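Local coordinates for xylanase and alpha-amylase inhibitor protein (Scadoxus multiflorus, PDB 3MU7) that inhibits xylanase and alpha-amylase and is built on a TIM-barrel scaffold of the glycosyl hydrolase family 18 type, at residues S85-D88 against A89-L92; Q132-L135 against L136-L140; S262-S265 against N266-G270; G227-P231 against T232-F236; Q59-H62 against C63-K66. All coordinates share one frame; numbering follows the deposited sequence.

Contact 1: residues S85-D88 against A89-L92; sequences SRND and ANDL. With PEG (di(hydroxyethyl)ether), chain D; PEG (di(hydroxyethyl)ether), chain C.
Asn87 and Asp91, one turn apart on the helix, are brought together by different first torsions: CG of Asn87 lies anti to its backbone N (chi1 -171°), while CG of Asp91 lies beside its own N (chi1 -66°) and leans back over the preceding turn. The amide and carboxylate planes stand almost at right angles, 88° apart. Asn87 ND2 comes within 2.8 Å of Asp91 OD2, yet the angle is too poor for a hydrogen bond. A water makes the link instead, donating to Asn87 OD1 and to Asp91 OD1; a second water joins Asp91 OD2 to Asp88 OD1, between two carboxylates that would probably repel each other. Ser85 is the N-cap: its OG accepts from Asp88 N at 3.0 Å, and the other carboxylate oxygen of Asp88, OD2, accepts from Gly40 N. Two further amides at this helix start are taken by one di(hydroxyethyl)ether molecule, probably from the crystallisation liquor: Arg86 N donates to its O2 at 2.9 Å and Asn87 N to its O1. Behind these polar groups the helix 86-101 packs on its neighbour, Arg86 and Ala89 touching Leu135 and Leu92 touching Leu136 of helix 133-144.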
loop_
_atom_site.group_PDB
_atom_site.type_symbol
_atom_site.label_atom_id
_atom_site.label_comp_id
_atom_site.label_asym_id
_atom_site.label_seq_id
_atom_site.Cartn_x
_atom_site.Cartn_y
_atom_site.Cartn_z
ATOM N N SER A 85 13.652 -17.620 5.980
ATOM C CA SER A 85 13.413 -19.063 5.796
ATOM C C SER A 85 12.088 -19.362 5.102
ATOM O O SER A 85 11.154 -18.560 5.154
ATOM C CB SER A 85 13.488 -19.831 7.121
ATOM O OG SER A 85 12.282 -19.717 7.865
ATOM N N ARG A 86 12.004 -20.527 4.470
ATOM C CA ARG A 86 10.758 -20.976 3.860
ATOM C C ARG A 86 9.661 -21.105 4.905
ATOM O O ARG A 86 8.511 -20.748 4.650
ATOM C CB ARG A 86 10.950 -22.302 3.128
ATOM C CG ARG A 86 11.788 -22.189 1.864
ATOM C CD ARG A 86 11.912 -23.528 1.142
ATOM N NE ARG A 86 10.610 -24.109 0.815
ATOM C CZ ARG A 86 9.946 -23.895 -0.319
ATOM N NH1 ARG A 86 10.448 -23.106 -1.260
ATOM N NH2 ARG A 86 8.769 -24.472 -0.510
ATOM N N ASN A 87 10.025 -21.582 6.093
ATOM C CA ASN A 87 9.077 -21.690 7.194
ATOM C C ASN A 87 8.501 -20.330 7.596
ATOM O O ASN A 87 7.303 -20.226 7.862
ATOM C CB ASN A 87 9.686 -22.405 8.404
ATOM C CG ASN A 87 8.654 -22.724 9.458
ATOM O OD1 ASN A 87 7.746 -23.528 9.234
ATOM N ND2 ASN A 87 8.775 -22.082 10.609
ATOM N N ASP A 88 9.345 -19.296 7.627
ATOM C CA ASP A 88 8.876 -17.927 7.887
ATOM C C ASP A 88 7.775 -17.516 6.906
ATOM O O ASP A 88 6.770 -16.920 7.308
ATOM C CB ASP A 88 10.024 -16.913 7.802
ATOM C CG ASP A 88 10.935 -16.922 9.025
ATOM O OD1 ASP A 88 10.628 -17.580 10.037
ATOM O OD2 ASP A 88 11.977 -16.241 8.964
ATOM N N ALA A 89 7.968 -17.833 5.624
ATOM C CA ALA A 89 6.995 -17.487 4.595
ATOM C C ALA A 89 5.673 -18.219 4.803
ATOM O O ALA A 89 4.607 -17.606 4.747
ATOM C CB ALA A 89 7.556 -17.762 3.207
ATOM N N ASN A 90 5.743 -19.529 5.044
ATOM C CA ASN A 90 4.563 -20.339 5.358
ATOM C C ASN A 90 3.821 -19.757 6.559
ATOM O O ASN A 90 2.613 -19.549 6.528
ATOM C CB ASN A 90 5.022 -21.780 5.655
ATOM C CG ASN A 90 3.867 -22.777 5.897
ATOM O OD1 ASN A 90 2.797 -22.717 5.259
ATOM N ND2 ASN A 90 4.151 -23.795 6.726
ATOM N N ASP A 91 4.572 -19.485 7.622
ATOM C CA ASP A 91 4.001 -18.996 8.866
ATOM C C ASP A 91 3.276 -17.676 8.676
ATOM O O ASP A 91 2.155 -17.496 9.150
ATOM C CB ASP A 91 5.090 -18.827 9.926
ATOM C CG ASP A 91 5.699 -20.141 10.356
ATOM O OD1 ASP A 91 5.118 -21.203 10.057
ATOM O OD2 ASP A 91 6.774 -20.093 10.986
ATOM N N LEU A 92 3.922 -16.744 7.988
ATOM C CA LEU A 92 3.295 -15.460 7.761
ATOM C C LEU A 92 2.067 -15.585 6.859
ATOM O O LEU A 92 1.041 -14.967 7.129
ATOM C CB LEU A 92 4.296 -14.446 7.203
ATOM C CG LEU A 92 3.778 -13.007 7.049
ATOM C CD1 LEU A 92 3.242 -12.450 8.372
ATOM C CD2 LEU A 92 4.871 -12.100 6.498
HETATM C C1 PEG D . 13.621 -23.816 6.115
HETATM O O1 PEG D . 12.378 -23.274 6.578
HETATM C C2 PEG D . 13.838 -23.463 4.640
HETATM O O2 PEG D . 14.379 -22.142 4.448
HETATM C C1 PEG C . 8.908 -21.359 -3.951
HETATM O O1 PEG C . 9.564 -22.544 -4.203
HETATM C C2 PEG C . 9.429 -20.316 -4.868
HETATM O O2 PEG C . 10.085 -19.522 -4.001
HETATM O O HOH W 1 5.618 -23.639 10.994
HETATM O O HOH W 2 8.308 -17.564 11.389
#

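Contact 2: residues Q132-L135 against L136-L140; sequences QYQL and LANIL
Helix 133-144 is the crossover helix of a beta-alpha-beta unit of the TIM barrel, between the parallel strands 120-125 and 151-154, and along its first turns side chains three and four residues apart pack together. Gln132 is the N-cap residue, and its O accepts from Leu136 N at 3.0 Å. On the side facing the barrel, Tyr133 and Leu136 lie alongside each other and point the same way, with Leu136 CD2 at the edge of the tyrosine ring; Leu136 and Ala137 also touch Phe123 of strand 120-125. On the outer side Gln134, bent at chi2 (70°), brings its amide near that of Asn138, the two planes 83° apart. Gln134 NE2 and Asn138 OD1 are 3.4 Å apart at an angle too poor for a hydrogen bond. Gln134 also touches Val168 of helix 166-170. An alanine at Gln134 is likely to leave the Asn138 amide without this neighbour and freer to turn, and to uncover part of Val168. Leu135 turns to helix 86-101, where it touches Arg86, and Ile139 reaches Ala93. Between these two, Leu135 CD1 meets Ile139 CD1 at 3.9 Å.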
loop_
_atom_site.group_PDB
_atom_site.type_symbol
_atom_site.label_atom_id
_atom_site.label_comp_id
_atom_site.label_asym_id
_atom_site.label_seq_id
_atom_site.Cartn_x
_atom_site.Cartn_y
_atom_site.Cartn_z
ATOM N N GLN A 132 12.465 -14.663 1.034
ATOM C CA GLN A 132 11.434 -15.655 0.712
ATOM C C GLN A 132 10.080 -15.013 0.402
ATOM O O GLN A 132 9.030 -15.653 0.522
ATOM C CB GLN A 132 11.312 -16.718 1.810
ATOM C CG GLN A 132 12.570 -17.574 1.981
ATOM C CD GLN A 132 12.801 -18.568 0.842
ATOM O OE1 GLN A 132 11.929 -18.809 0.013
ATOM N NE2 GLN A 132 13.987 -19.173 0.823
ATOM N N TYR A 133 10.106 -13.750 -0.011
ATOM C CA TYR A 133 8.863 -13.050 -0.347
ATOM C C TYR A 133 8.132 -13.637 -1.557
ATOM O O TYR A 133 6.904 -13.573 -1.615
ATOM C CB TYR A 133 9.086 -11.540 -0.489
ATOM C CG TYR A 133 9.381 -10.894 0.843
ATOM C CD1 TYR A 133 10.665 -10.480 1.170
ATOM C CD2 TYR A 133 8.367 -10.720 1.784
ATOM C CE1 TYR A 133 10.934 -9.906 2.415
ATOM C CE2 TYR A 133 8.625 -10.160 3.024
ATOM C CZ TYR A 133 9.901 -9.746 3.323
ATOM O OH TYR A 133 10.138 -9.182 4.552
ATOM N N GLN A 134 8.869 -14.230 -2.498
ATOM C CA GLN A 134 8.227 -14.936 -3.601
ATOM C C GLN A 134 7.387 -16.108 -3.084
ATOM O O GLN A 134 6.244 -16.277 -3.498
ATOM C CB GLN A 134 9.244 -15.393 -4.653
ATOM C CG GLN A 134 8.639 -16.190 -5.811
ATOM C CD GLN A 134 7.767 -15.364 -6.744
ATOM O OE1 GLN A 134 7.662 -14.146 -6.621
ATOM N NE2 GLN A 134 7.136 -16.033 -7.691
ATOM N N LEU A 135 7.945 -16.906 -2.178
ATOM C CA LEU A 135 7.188 -18.001 -1.573
ATOM C C LEU A 135 5.970 -17.494 -0.789
ATOM O O LEU A 135 4.897 -18.076 -0.877
ATOM C CB LEU A 135 8.083 -18.872 -0.687
ATOM C CG LEU A 135 7.422 -20.076 -0.001
ATOM C CD1 LEU A 135 6.785 -21.045 -0.994
ATOM C CD2 LEU A 135 8.426 -20.800 0.875
ATOM N N LEU A 136 6.140 -16.410 -0.034
ATOM C CA LEU A 136 5.018 -15.813 0.676
ATOM C C LEU A 136 3.901 -15.443 -0.300
ATOM O O LEU A 136 2.735 -15.782 -0.076
ATOM C CB LEU A 136 5.463 -14.575 1.449
ATOM C CG LEU A 136 4.343 -13.774 2.121
ATOM C CD1 LEU A 136 3.661 -14.583 3.219
ATOM C CD2 LEU A 136 4.888 -12.483 2.684
ATOM N N ALA A 137 4.261 -14.751 -1.381
ATOM C CA ALA A 137 3.287 -14.397 -2.405
ATOM C C ALA A 137 2.663 -15.641 -3.034
ATOM O O ALA A 137 1.462 -15.667 -3.274
ATOM C CB ALA A 137 3.912 -13.509 -3.467
ATOM N N ASN A 138 3.471 -16.670 -3.289
ATOM C CA ASN A 138 2.949 -17.913 -3.863
ATOM C C ASN A 138 1.888 -18.555 -2.983
ATOM O O ASN A 138 0.862 -19.017 -3.471
ATOM C CB ASN A 138 4.070 -18.924 -4.116
ATOM C CG ASN A 138 4.936 -18.575 -5.296
ATOM O OD1 ASN A 138 4.595 -17.745 -6.129
ATOM N ND2 ASN A 138 6.066 -19.240 -5.379
ATOM N N ILE A 139 2.144 -18.590 -1.683
ATOM C CA ILE A 139 1.206 -19.220 -0.768
ATOM C C ILE A 139 -0.065 -18.378 -0.613
ATOM O O ILE A 139 -1.171 -18.907 -0.679
ATOM C CB ILE A 139 1.852 -19.558 0.595
ATOM C CG1 ILE A 139 3.065 -20.480 0.395
ATOM C CG2 ILE A 139 0.827 -20.210 1.520
ATOM C CD1 ILE A 139 3.887 -20.714 1.646
ATOM N N LEU A 140 0.089 -17.067 -0.451
ATOM C CA LEU A 140 -1.081 -16.195 -0.408
ATOM C C LEU A 140 -1.891 -16.276 -1.704
ATOM O O LEU A 140 -3.119 -16.335 -1.668
ATOM C CB LEU A 140 -0.684 -14.752 -0.121
ATOM C CG LEU A 140 -0.192 -14.461 1.295
ATOM C CD1 LEU A 140 0.392 -13.068 1.354
ATOM C CD2 LEU A 140 -1.304 -14.609 2.323
#

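Contact 3: residues S262-S265 against N266-G270; sequences SQFS and NKILG
Gln263 breaks the helical path with a positive phi (55°), ending helix 256-262 and serving as N-cap of the short helix 264-269, whose first turn closes with Lys267 N donating to Gln263 O at 3.0 Å. The side chain of Gln263 bonds across the same turn: Asn266 ND2 donates to Gln263 OE1 at 2.9 Å. The acceptor lies close to the plane of the Asn266 amide, but the two amide planes are steeply turned, 78° apart. Asn266 OD1 accepts from Asn26 ND2, so both ends of this amide are held. At the break, Ser262 OG accepts from Phe264 N, an ST turn, and also bonds to Ala219 O. Lys267, extended beyond CG, runs back along the helix start and reaches Ser262 O through a water that donates to the carbonyl and accepts from NZ, each at 2.9 Å. On the buried side Phe264 CE2 meets Ile268 CG1 at 3.5 Å, a close apolar contact made possible by the phenylalanine's CG lying anti to its N (chi1 -166°) with the ring swung along the helix. Leu253 of strand 248-254 and Pro231 touch the Phe264 ring, while Ile268 also reaches Ile251. Ser265, also buried, has its hydroxyl hydrogen-bonded to both Asp259 and Asn26. The helix ends at Gly270, whose positive phi favours glycine. Two short helices meet at the break, and the second packs over strands 248-254 and 5-9, neighbours in the closed TIM barrel.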
loop_
_atom_site.group_PDB
_atom_site.type_symbol
_atom_site.label_atom_id
_atom_site.label_comp_id
_atom_site.label_asym_id
_atom_site.label_seq_id
_atom_site.Cartn_x
_atom_site.Cartn_y
_atom_site.Cartn_z
ATOM N N SER A 262 -3.032 18.788 4.344
ATOM C CA SER A 262 -2.726 19.479 3.099
ATOM C C SER A 262 -3.892 19.592 2.135
ATOM O O SER A 262 -3.874 20.444 1.253
ATOM C CB SER A 262 -1.598 18.747 2.393
ATOM O OG SER A 262 -2.089 17.527 1.863
ATOM N N GLN A 263 -4.881 18.753 2.271
ATOM C CA GLN A 263 -5.981 18.590 1.328
ATOM C C GLN A 263 -5.542 18.299 -0.105
ATOM O O GLN A 263 -6.193 18.658 -1.021
ATOM C CB GLN A 263 -6.951 19.796 1.403
ATOM C CG GLN A 263 -7.583 19.896 2.747
ATOM C CD GLN A 263 -8.752 20.848 2.757
ATOM O OE1 GLN A 263 -9.689 20.732 2.024
ATOM N NE2 GLN A 263 -8.683 21.761 3.611
ATOM N N PHE A 264 -4.399 17.610 -0.225
ATOM C CA PHE A 264 -3.833 17.218 -1.517
ATOM C C PHE A 264 -4.846 16.469 -2.379
ATOM O O PHE A 264 -5.067 16.833 -3.540
ATOM C CB PHE A 264 -2.591 16.354 -1.285
ATOM C CG PHE A 264 -1.730 16.155 -2.508
ATOM C CD1 PHE A 264 -0.550 16.868 -2.658
ATOM C CD2 PHE A 264 -2.069 15.221 -3.481
ATOM C CE1 PHE A 264 0.265 16.671 -3.762
ATOM C CE2 PHE A 264 -1.259 15.024 -4.589
ATOM C CZ PHE A 264 -0.093 15.755 -4.727
ATOM N N SER A 265 -5.475 15.433 -1.823
ATOM C CA SER A 265 -6.449 14.666 -2.604
ATOM C C SER A 265 -7.685 15.496 -2.972
ATOM O O SER A 265 -8.215 15.344 -4.067
ATOM C CB SER A 265 -6.851 13.358 -1.919
ATOM O OG SER A 265 -7.433 13.606 -0.661
ATOM N N ASN A 266 -8.143 16.367 -2.069
ATOM C CA ASN A 266 -9.219 17.308 -2.416
ATOM C C ASN A 266 -8.849 18.128 -3.654
ATOM O O ASN A 266 -9.658 18.269 -4.574
ATOM C CB ASN A 266 -9.567 18.235 -1.243
ATOM C CG ASN A 266 -10.497 17.587 -0.229
ATOM O OD1 ASN A 266 -11.136 16.571 -0.506
ATOM N ND2 ASN A 266 -10.588 18.188 0.953
ATOM N N LYS A 267 -7.613 18.626 -3.690
ATOM C CA LYS A 267 -7.123 19.435 -4.810
ATOM C C LYS A 267 -6.973 18.628 -6.099
ATOM O O LYS A 267 -7.306 19.115 -7.184
ATOM C CB LYS A 267 -5.801 20.116 -4.448
ATOM C CG LYS A 267 -5.932 21.150 -3.340
ATOM C CD LYS A 267 -4.575 21.690 -2.930
ATOM C CE LYS A 267 -4.677 22.537 -1.677
ATOM N NZ LYS A 267 -3.329 22.934 -1.187
ATOM N N ILE A 268 -6.473 17.398 -5.978
ATOM C CA ILE A 268 -6.389 16.473 -7.114
ATOM C C ILE A 268 -7.776 16.231 -7.720
ATOM O O ILE A 268 -7.935 16.234 -8.946
ATOM C CB ILE A 268 -5.743 15.107 -6.702
ATOM C CG1 ILE A 268 -4.240 15.269 -6.427
ATOM C CG2 ILE A 268 -5.984 14.036 -7.766
ATOM C CD1 ILE A 268 -3.363 15.533 -7.667
ATOM N N LEU A 269 -8.768 16.041 -6.853
ATOM C CA LEU A 269 -10.122 15.672 -7.269
ATOM C C LEU A 269 -11.032 16.861 -7.591
ATOM O O LEU A 269 -12.117 16.675 -8.144
ATOM C CB LEU A 269 -10.778 14.787 -6.203
ATOM C CG LEU A 269 -10.127 13.425 -5.932
ATOM C CD1 LEU A 269 -10.741 12.781 -4.705
ATOM C CD2 LEU A 269 -10.236 12.500 -7.145
ATOM N N GLY A 270 -10.595 18.067 -7.239
ATOM C CA GLY A 270 -11.377 19.278 -7.495
ATOM C C GLY A 270 -12.487 19.521 -6.489
ATOM O O GLY A 270 -13.452 20.232 -6.779
HETATM O O HOH W 3 -2.106 20.335 -1.091
#

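Contact 4: residues G227-P231 against T232-F236; sequences GYMPP and TKVKF
Met229 and Val234 meet at an angle where the loop after strand 213-218 enters helix 231-242 of the TIM barrel. Met229 is extended throughout, its CG anti to the backbone N (chi1 -172°), which lays the chain across the first helical turn. Its CG packs on Val234 CG2 at 3.8 Å, and SD lies near the same methyl. At its far end CE reaches Lys233, 3.8 Å from Lys233 O and 4.0 Å from Lys233 CB. Phe217 of strand 213-218 touches both Met229 and Val234, placing this apolar patch between strand and helix. With alanine in place of Met229, a gap is likely to open beside Val234 and Phe217, and the Lys233 backbone would probably lose its covering methyl. Pro230 and Lys233 run side by side, pointing the same way, Lys233 CD lying 4.0 Å from Pro230 CD; the ammonium at the end of that extended chain is hydrogen-bonded to Tyr189 OH. Pro230 is the N-cap residue and Pro231 the first of the helix, where a proline fits because its nitrogen has no hydrogen to give. Val234 N donates to Pro230 O at 3.0 Å with a 160° angle, and Lys233 N reaches the same oxygen in a weak bond, its angle a poor 124°.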
loop_
_atom_site.group_PDB
_atom_site.type_symbol
_atom_site.label_atom_id
_atom_site.label_comp_id
_atom_site.label_asym_id
_atom_site.label_seq_id
_atom_site.Cartn_x
_atom_site.Cartn_y
_atom_site.Cartn_z
ATOM N N GLY A 227 10.834 14.623 -2.939
ATOM C CA GLY A 227 9.926 14.143 -3.967
ATOM C C GLY A 227 8.542 14.758 -3.969
ATOM O O GLY A 227 7.724 14.424 -4.819
ATOM N N TYR A 228 8.244 15.676 -3.046
ATOM C CA TYR A 228 6.931 16.315 -3.054
ATOM C C TYR A 228 6.714 17.071 -4.354
ATOM O O TYR A 228 7.540 17.795 -4.775
ATOM C CB TYR A 228 6.759 17.291 -1.866
ATOM C CG TYR A 228 5.449 18.013 -1.900
ATOM C CD1 TYR A 228 4.270 17.358 -1.551
ATOM C CD2 TYR A 228 5.363 19.331 -2.340
ATOM C CE1 TYR A 228 3.058 17.993 -1.606
ATOM C CE2 TYR A 228 4.144 19.969 -2.385
ATOM C CZ TYR A 228 3.008 19.297 -2.033
ATOM O OH TYR A 228 1.785 19.874 -2.106
ATOM N N MET A 229 5.567 16.835 -4.919
ATOM C CA MET A 229 5.126 17.465 -6.125
ATOM C C MET A 229 3.733 18.007 -5.919
ATOM O O MET A 229 2.834 17.321 -5.600
ATOM C CB MET A 229 5.122 16.411 -7.249
ATOM C CG MET A 229 4.846 16.998 -8.634
ATOM S SD MET A 229 5.095 15.717 -9.910
ATOM C CE MET A 229 5.090 16.731 -11.439
ATOM N N PRO A 230 3.592 19.318 -6.076
ATOM C CA PRO A 230 2.314 19.959 -5.831
ATOM C C PRO A 230 1.159 19.379 -6.673
ATOM O O PRO A 230 1.389 18.995 -7.778
ATOM C CB PRO A 230 2.611 21.435 -6.279
ATOM C CG PRO A 230 3.845 21.599 -6.048
ATOM C CD PRO A 230 4.620 20.338 -6.273
ATOM N N PRO A 231 -0.039 19.351 -6.160
ATOM C CA PRO A 231 -1.089 18.656 -6.836
ATOM C C PRO A 231 -1.421 19.275 -8.215
ATOM O O PRO A 231 -1.756 18.573 -9.176
ATOM C CB PRO A 231 -2.253 18.735 -5.900
ATOM C CG PRO A 231 -1.916 19.801 -4.996
ATOM C CD PRO A 231 -0.503 19.861 -4.834
ATOM N N THR A 232 -1.270 20.607 -8.349
ATOM C CA THR A 232 -1.509 21.195 -9.687
ATOM C C THR A 232 -0.448 20.729 -10.677
ATOM O O THR A 232 -0.776 20.608 -11.863
ATOM C CB THR A 232 -1.470 22.736 -9.638
ATOM O OG1 THR A 232 -2.526 23.204 -8.779
ATOM C CG2 THR A 232 -1.784 23.131 -10.989
ATOM N N LYS A 233 0.774 20.485 -10.266
ATOM C CA LYS A 233 1.796 19.994 -11.112
ATOM C C LYS A 233 1.527 18.517 -11.489
ATOM O O LYS A 233 1.785 18.096 -12.584
ATOM C CB LYS A 233 3.160 20.160 -10.540
ATOM C CG LYS A 233 3.606 21.601 -10.426
ATOM C CD LYS A 233 5.050 21.762 -9.977
ATOM C CE LYS A 233 5.472 23.177 -9.892
ATOM N NZ LYS A 233 6.896 23.344 -9.479
ATOM N N VAL A 234 1.073 17.705 -10.504
ATOM C CA VAL A 234 0.754 16.322 -10.866
ATOM C C VAL A 234 -0.360 16.301 -11.943
ATOM O O VAL A 234 -0.216 15.595 -12.932
ATOM C CB VAL A 234 0.267 15.568 -9.584
ATOM C CG1 VAL A 234 -0.181 14.137 -9.982
ATOM C CG2 VAL A 234 1.376 15.456 -8.516
ATOM N N LYS A 235 -1.393 17.087 -11.742
ATOM C CA LYS A 235 -2.474 17.119 -12.711
ATOM C C LYS A 235 -1.989 17.582 -14.100
ATOM O O LYS A 235 -2.375 17.023 -15.132
ATOM C CB LYS A 235 -3.622 18.023 -12.213
ATOM C CG LYS A 235 -4.305 17.513 -10.977
ATOM C CD LYS A 235 -5.064 18.707 -10.356
ATOM C CE LYS A 235 -6.428 18.695 -10.786
ATOM N NZ LYS A 235 -7.339 19.591 -9.957
ATOM N N PHE A 236 -1.206 18.618 -14.112
ATOM C CA PHE A 236 -0.783 19.202 -15.380
ATOM C C PHE A 236 0.234 18.382 -16.110
ATOM O O PHE A 236 0.173 18.158 -17.332
ATOM C CB PHE A 236 -0.197 20.604 -15.145
ATOM C CG PHE A 236 0.231 21.279 -16.383
ATOM C CD1 PHE A 236 -0.724 21.926 -17.216
ATOM C CD2 PHE A 236 1.520 21.317 -16.714
ATOM C CE1 PHE A 236 -0.301 22.623 -18.382
ATOM C CE2 PHE A 236 1.941 21.998 -17.915
ATOM C CZ PHE A 236 0.984 22.710 -18.729
#

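Contact 5: residues Q59-H62 against C63-K66; sequences QIKH and CQSK
The imidazole of His62 has the aliphatic part of Lys66 over one face: Lys66 CG sits 4.2 Å from the ring centroid in a CH-pi contact, 23° off the ring normal and shifted toward the rim at NE2. The histidine CG is anti to its backbone N (chi1 176°), and Lys66, bent at each torsion past CB, curls round so that the two side chains run the same way. Both then end on one acceptor, Asp23 OD1, which takes a hydrogen bond from His62 NE2 and a salt bridge from Lys66 NZ, so one carboxylate oxygen fixes the ends of both side chains. Ser65 OG donates to His62 O at 2.7 Å, and Lys66 N adds a weak bond to the same carbonyl at 3.2 Å, its angle only 130°. A firmer bond for Lys66 N goes to Cys63 O at 3.0 Å. On another side of the helix the amide of Gln64 lies alongside Ile60, Gln64 OE1 being 3.8 Å from Ile60 CG2, while its NE2 is held by Val117 O and Asp119. Cys63 SG, 3.3 Å from Gln59 O, is in the disulfide to Cys22. The arrangement is the C-terminal end of helix 56-65 in the TIM barrel, tied to helix 18-23 by the disulfide and by the bonds of His62 and Lys66 to Asp23.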
loop_
_atom_site.group_PDB
_atom_site.type_symbol
_atom_site.label_atom_id
_atom_site.label_comp_id
_atom_site.label_asym_id
_atom_site.label_seq_id
_atom_site.Cartn_x
_atom_site.Cartn_y
_atom_site.Cartn_z
ATOM N N GLN A 59 -14.703 0.112 12.027
ATOM C CA GLN A 59 -14.252 1.138 11.092
ATOM C C GLN A 59 -13.917 0.545 9.725
ATOM O O GLN A 59 -14.246 1.131 8.688
ATOM C CB GLN A 59 -13.056 1.886 11.659
ATOM C CG GLN A 59 -13.292 2.508 13.019
ATOM C CD GLN A 59 -12.200 3.499 13.334
ATOM O OE1 GLN A 59 -12.081 4.523 12.667
ATOM N NE2 GLN A 59 -11.355 3.178 14.319
ATOM N N ILE A 60 -13.274 -0.619 9.734
ATOM C CA ILE A 60 -13.000 -1.364 8.510
ATOM C C ILE A 60 -14.324 -1.686 7.809
ATOM O O ILE A 60 -14.481 -1.461 6.605
ATOM C CB ILE A 60 -12.233 -2.673 8.817
ATOM C CG1 ILE A 60 -10.807 -2.372 9.282
ATOM C CG2 ILE A 60 -12.197 -3.574 7.596
ATOM C CD1 ILE A 60 -10.178 -3.496 10.094
ATOM N N LYS A 61 -15.284 -2.204 8.575
ATOM C CA LYS A 61 -16.585 -2.557 8.015
ATOM C C LYS A 61 -17.297 -1.333 7.452
ATOM O O LYS A 61 -17.920 -1.401 6.397
ATOM C CB LYS A 61 -17.460 -3.260 9.056
ATOM C CG LYS A 61 -16.954 -4.630 9.451
ATOM C CD LYS A 61 -17.789 -5.186 10.596
ATOM C CE LYS A 61 -17.272 -6.522 11.075
ATOM N NZ LYS A 61 -18.107 -7.045 12.198
ATOM N N HIS A 62 -17.195 -0.208 8.150
ATOM C CA HIS A 62 -17.788 1.019 7.642
ATOM C C HIS A 62 -17.161 1.417 6.298
ATOM O O HIS A 62 -17.863 1.735 5.338
ATOM C CB HIS A 62 -17.658 2.168 8.635
ATOM C CG HIS A 62 -18.184 3.455 8.091
ATOM N ND1 HIS A 62 -19.529 3.673 7.896
ATOM C CD2 HIS A 62 -17.556 4.570 7.652
ATOM C CE1 HIS A 62 -19.712 4.875 7.382
ATOM N NE2 HIS A 62 -18.529 5.438 7.218
ATOM N N CYS A 63 -15.830 1.390 6.232
ATOM C CA CYS A 63 -15.104 1.648 4.990
ATOM C C CYS A 63 -15.612 0.759 3.862
ATOM O O CYS A 63 -15.907 1.246 2.764
ATOM C CB CYS A 63 -13.616 1.408 5.198
ATOM S SG CYS A 63 -12.812 2.696 6.180
ATOM N N GLN A 64 -15.717 -0.540 4.132
ATOM C CA GLN A 64 -16.137 -1.494 3.119
ATOM C C GLN A 64 -17.575 -1.248 2.678
ATOM O O GLN A 64 -17.901 -1.406 1.501
ATOM C CB GLN A 64 -15.946 -2.916 3.627
ATOM C CG GLN A 64 -14.472 -3.269 3.782
ATOM C CD GLN A 64 -14.237 -4.553 4.537
ATOM O OE1 GLN A 64 -14.998 -4.909 5.433
ATOM N NE2 GLN A 64 -13.162 -5.248 4.193
ATOM N N SER A 65 -18.428 -0.835 3.613
ATOM C CA SER A 65 -19.816 -0.495 3.289
ATOM C C SER A 65 -19.900 0.719 2.362
ATOM O O SER A 65 -20.902 0.911 1.667
ATOM C CB SER A 65 -20.633 -0.267 4.564
ATOM O OG SER A 65 -20.422 1.024 5.110
ATOM N N LYS A 66 -18.842 1.528 2.349
ATOM C CA LYS A 66 -18.741 2.694 1.466
ATOM C C LYS A 66 -17.953 2.363 0.196
ATOM O O LYS A 66 -17.523 3.274 -0.525
ATOM C CB LYS A 66 -18.079 3.873 2.195
ATOM C CG LYS A 66 -18.812 4.373 3.442
ATOM C CD LYS A 66 -20.137 5.045 3.111
ATOM C CE LYS A 66 -19.953 6.463 2.582
ATOM N NZ LYS A 66 -19.570 7.429 3.650
#

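How the contacts relate
The five contacts lie on helices, or at a helix start in contact 4, around the outside of one TIM barrel. Contacts 1 and 2 are neighbours, centres 9 Å apart, and touch directly: Arg86 CZ lies 3.6 Å from Leu135 CD2 and Ala89 O 3.5 Å from Leu136 CD1. Contacts 3 and 4 form a second pair, centres 11 Å apart, joined by a probable hydrogen bond from Lys235 NZ to Lys267 O at 2.8 Å and by Phe264 packing on Pro231. This pair lies on the opposite side of the chain's centre from the first, contacts 1 and 3 having centres about 41 Å apart. Contact 5 touches none of the others; contact 3 is the closest to it, nearest atoms about 12 Å away.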